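Local coordinates for lipoprotein (Clostridioides difficile, PDB 7RAG) that binds the CwlD amidase as the lipoprotein GerS and allosterically activates it during spore formation, at residues A[17-20]-A[21-24]; A[62-65]-A[66-69]. One frame throughout, in Å; residues are numbered along the deposited sequence.

Overall arrangement
Both interactions are local. Each joins residues a few positions apart where one element gives way to the next. Interaction 1 lies where helix 8-21 hands over to strand 24-33. Interaction 2 is the turn at the end of the loop between strands 40-58 and 68-71, which belong to the same sheet. Their centres are 37 Å apart, on opposite sides of the chain's centre. Interaction 1 is partly buried: an exposed lysine and aspartate lie near each other, while apolar side chains pack against a second copy of the protein. Interaction 2 is buried more fully. There a lysine amine is bound by a carbonyl, and the bound CwlD amidase covers the turn.

Interaction 1: A[17-20]-A[21-24]; sequences KQIS and DMNY
The D21 carboxylate lies against the side chain of K17. Its OD2 touches the lysine's carbon chain, 3.2 Å from both K17 CD and K17 CE. The K17 chain, bent at chi2 and chi4, leaves NZ 4.5 Å from D21 OD2, beyond a salt bridge. The Q18 amide turns elsewhere, and its NE2 bonds to T147 O of the second subunit. One good backbone bond holds the helical turn: D21 N to K17 O, 3.1 Å, at 164°. The next amide is held loosely: M22 N bonds weakly to Q18 O and I19 O. M22, a selenomethionine, bends at chi3 (-94°). This brings the methyl over the Q18-I19 backbone, with M22 CE 3.3 Å from Q18 O, 3.8 Å from I19 CG2 and 3.7 Å from Q18 CG. K50 bonds N23 OD1 and, weakly, S20 O and M22 O; its positive charge would suit the helix's negative end. D21 OD2 is 3.2 Å from K17 O, an unbonded pair of acceptors that probably costs energy. The K17 amine would probably ease this in part. Y173 of the second subunit packs on Q18 and M22, and its L109 on I19 and S20, making this apolar side of the helix end part of the interface.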
# COMPACT_ATOMS: atom_id res chain seq x y z
N LYS A 17 18.46 -12.60 22.00
CA LYS A 17 18.17 -11.31 22.61
C LYS A 17 18.58 -10.17 21.69
O LYS A 17 17.85 -9.18 21.54
CB LYS A 17 18.89 -11.22 23.95
CG LYS A 17 18.97 -9.83 24.54
CD LYS A 17 17.72 -9.48 25.31
CE LYS A 17 18.01 -8.34 26.28
NZ LYS A 17 19.15 -8.62 27.22
N GLN A 18 19.75 -10.29 21.05
CA GLN A 18 20.24 -9.22 20.19
C GLN A 18 19.31 -9.00 19.00
O GLN A 18 18.96 -7.87 18.67
CB GLN A 18 21.67 -9.52 19.72
CG GLN A 18 22.28 -8.38 18.90
CD GLN A 18 23.80 -8.43 18.81
OE1 GLN A 18 24.49 -8.59 19.83
NE2 GLN A 18 24.33 -8.29 17.60
N ILE A 19 18.88 -10.08 18.34
CA ILE A 19 18.03 -9.86 17.18
C ILE A 19 16.59 -9.53 17.57
O ILE A 19 15.88 -8.90 16.78
CB ILE A 19 18.05 -11.05 16.20
CG1 ILE A 19 17.56 -12.33 16.88
CG2 ILE A 19 19.44 -11.23 15.63
CD1 ILE A 19 17.42 -13.50 15.93
N SER A 20 16.15 -9.92 18.77
CA SER A 20 14.79 -9.59 19.18
C SER A 20 14.64 -8.10 19.46
O SER A 20 13.63 -7.50 19.08
CB SER A 20 14.41 -10.41 20.41
OG SER A 20 13.01 -10.64 20.43
N ASP A 21 15.62 -7.49 20.13
CA ASP A 21 15.55 -6.07 20.46
C ASP A 21 15.85 -5.18 19.27
O ASP A 21 15.66 -3.96 19.35
CB ASP A 21 16.51 -5.74 21.59
CG ASP A 21 16.25 -6.57 22.82
OD1 ASP A 21 15.09 -7.00 23.01
OD2 ASP A 21 17.21 -6.81 23.61
N MSE A 22 16.33 -5.75 18.18
CA MSE A 22 16.65 -5.00 17.00
C MSE A 22 15.42 -4.23 16.54
O MSE A 22 14.36 -4.81 16.42
CB MSE A 22 17.12 -5.97 15.92
CG MSE A 22 18.32 -5.56 15.13
SE MSE A 22 19.15 -7.18 14.36
CE MSE A 22 20.49 -7.53 15.77
N ASN A 23 15.55 -2.93 16.29
CA ASN A 23 14.49 -2.15 15.68
C ASN A 23 14.87 -1.68 14.29
O ASN A 23 14.01 -1.17 13.56
CB ASN A 23 14.13 -0.94 16.55
CG ASN A 23 13.38 -1.33 17.84
OD1 ASN A 23 12.57 -2.27 17.85
ND2 ASN A 23 13.66 -0.60 18.92
N TYR A 24 16.14 -1.81 13.92
CA TYR A 24 16.65 -1.44 12.62
C TYR A 24 17.91 -2.26 12.35
O TYR A 24 18.70 -2.50 13.26
CB TYR A 24 16.98 0.06 12.57
CG TYR A 24 17.76 0.46 11.35
CD1 TYR A 24 17.11 0.89 10.20
CD2 TYR A 24 19.16 0.38 11.33
CE1 TYR A 24 17.82 1.26 9.08
CE2 TYR A 24 19.88 0.73 10.21
CZ TYR A 24 19.20 1.18 9.09
OH TYR A 24 19.91 1.55 7.96

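Interaction 2: A[62-65]-A[66-69]; sequences KHLK and GKSI
L64 to K67 form a type II beta turn, closed by K67 N bonding to L64 O at 2.8 Å with an N-H...O angle of 160°. G66 takes the third position with a positive phi (84°), the left-handed conformation usual for glycine there. K67 CG is anti to its carbonyl carbon (chi1 -64°), which sends the chain back across the turn, with K67 CG 3.3 Å from L64 O. A bend at chi4 then delivers the amine to the preceding carbonyl. K67 NZ bonds to H63 O at 3.2 Å, in the carbonyl plane. L64 crosses the lysine at about a right angle, with L64 CD2 3.9 Å from K67 CD. The same methyl, L64 CD2, also covers one face of the H63 imidazole near its rim. V58 on strand 40-58 pairs through its backbone with G66 and K67, tying the turn to the sheet. The far ends of these side chains meet other partners. K67 NZ also bonds to N80 OD1, and H63 ND1 bonds to E54 of the CwlD amidase. W199 of the amidase packs on K67. The lysine amine is thus gripped by a backbone carbonyl and an amide oxygen, which pay for burying it. Its charge, with NZ 4.6 Å from H63 NE2, would tend to disfavour a protonated histidine, whereas E54 would favour one. H63 thus makes the polar link to the amidase, while K67, held within its own chain, meets it by packing.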
# COMPACT_ATOMS: atom_id res chain seq x y z
N LYS A 62 -24.12 4.52 13.71
CA LYS A 62 -24.40 3.48 12.72
C LYS A 62 -23.91 3.87 11.33
O LYS A 62 -23.38 3.03 10.58
CB LYS A 62 -25.90 3.19 12.67
CG LYS A 62 -26.22 1.88 12.00
CD LYS A 62 -27.00 2.08 10.74
CE LYS A 62 -27.84 0.84 10.45
NZ LYS A 62 -28.83 0.56 11.56
N HIS A 63 -24.05 5.15 10.97
CA HIS A 63 -23.60 5.64 9.68
C HIS A 63 -22.13 5.29 9.43
O HIS A 63 -21.74 4.99 8.30
CB HIS A 63 -23.84 7.15 9.60
CG HIS A 63 -23.06 7.84 8.52
ND1 HIS A 63 -22.50 9.09 8.69
CD2 HIS A 63 -22.74 7.46 7.26
CE1 HIS A 63 -21.87 9.44 7.59
NE2 HIS A 63 -22.01 8.47 6.70
N LEU A 64 -21.32 5.33 10.48
CA LEU A 64 -19.88 5.14 10.32
C LEU A 64 -19.42 3.71 10.55
O LEU A 64 -18.26 3.40 10.25
CB LEU A 64 -19.13 6.06 11.28
CG LEU A 64 -19.39 7.55 11.11
CD1 LEU A 64 -18.57 8.32 12.11
CD2 LEU A 64 -19.11 8.01 9.71
N LYS A 65 -20.30 2.84 11.05
CA LYS A 65 -19.91 1.50 11.47
C LYS A 65 -19.16 0.80 10.35
O LYS A 65 -19.60 0.79 9.20
CB LYS A 65 -21.15 0.71 11.86
CG LYS A 65 -20.90 -0.71 12.32
CD LYS A 65 -22.22 -1.51 12.40
CE LYS A 65 -22.00 -2.88 13.00
NZ LYS A 65 -23.19 -3.80 12.86
N GLY A 66 -18.00 0.24 10.69
CA GLY A 66 -17.20 -0.47 9.72
C GLY A 66 -16.28 0.39 8.88
O GLY A 66 -15.46 -0.16 8.15
N LYS A 67 -16.42 1.72 8.92
CA LYS A 67 -15.44 2.58 8.27
C LYS A 67 -14.16 2.61 9.09
O LYS A 67 -14.19 2.46 10.31
CB LYS A 67 -16.00 4.00 8.09
CG LYS A 67 -17.19 4.02 7.16
CD LYS A 67 -17.91 5.31 7.24
CE LYS A 67 -18.69 5.57 5.97
NZ LYS A 67 -19.76 4.60 5.80
N SER A 68 -13.03 2.73 8.41
CA SER A 68 -11.77 2.62 9.12
C SER A 68 -10.70 3.49 8.48
O SER A 68 -10.79 3.89 7.32
CB SER A 68 -11.29 1.16 9.21
OG SER A 68 -11.05 0.58 7.94
N ILE A 69 -9.68 3.79 9.28
CA ILE A 69 -8.47 4.45 8.83
C ILE A 69 -7.29 3.65 9.36
O ILE A 69 -7.23 3.35 10.56
CB ILE A 69 -8.39 5.90 9.32
CG1 ILE A 69 -9.47 6.74 8.65
CG2 ILE A 69 -7.03 6.46 9.02
CD1 ILE A 69 -9.64 8.13 9.26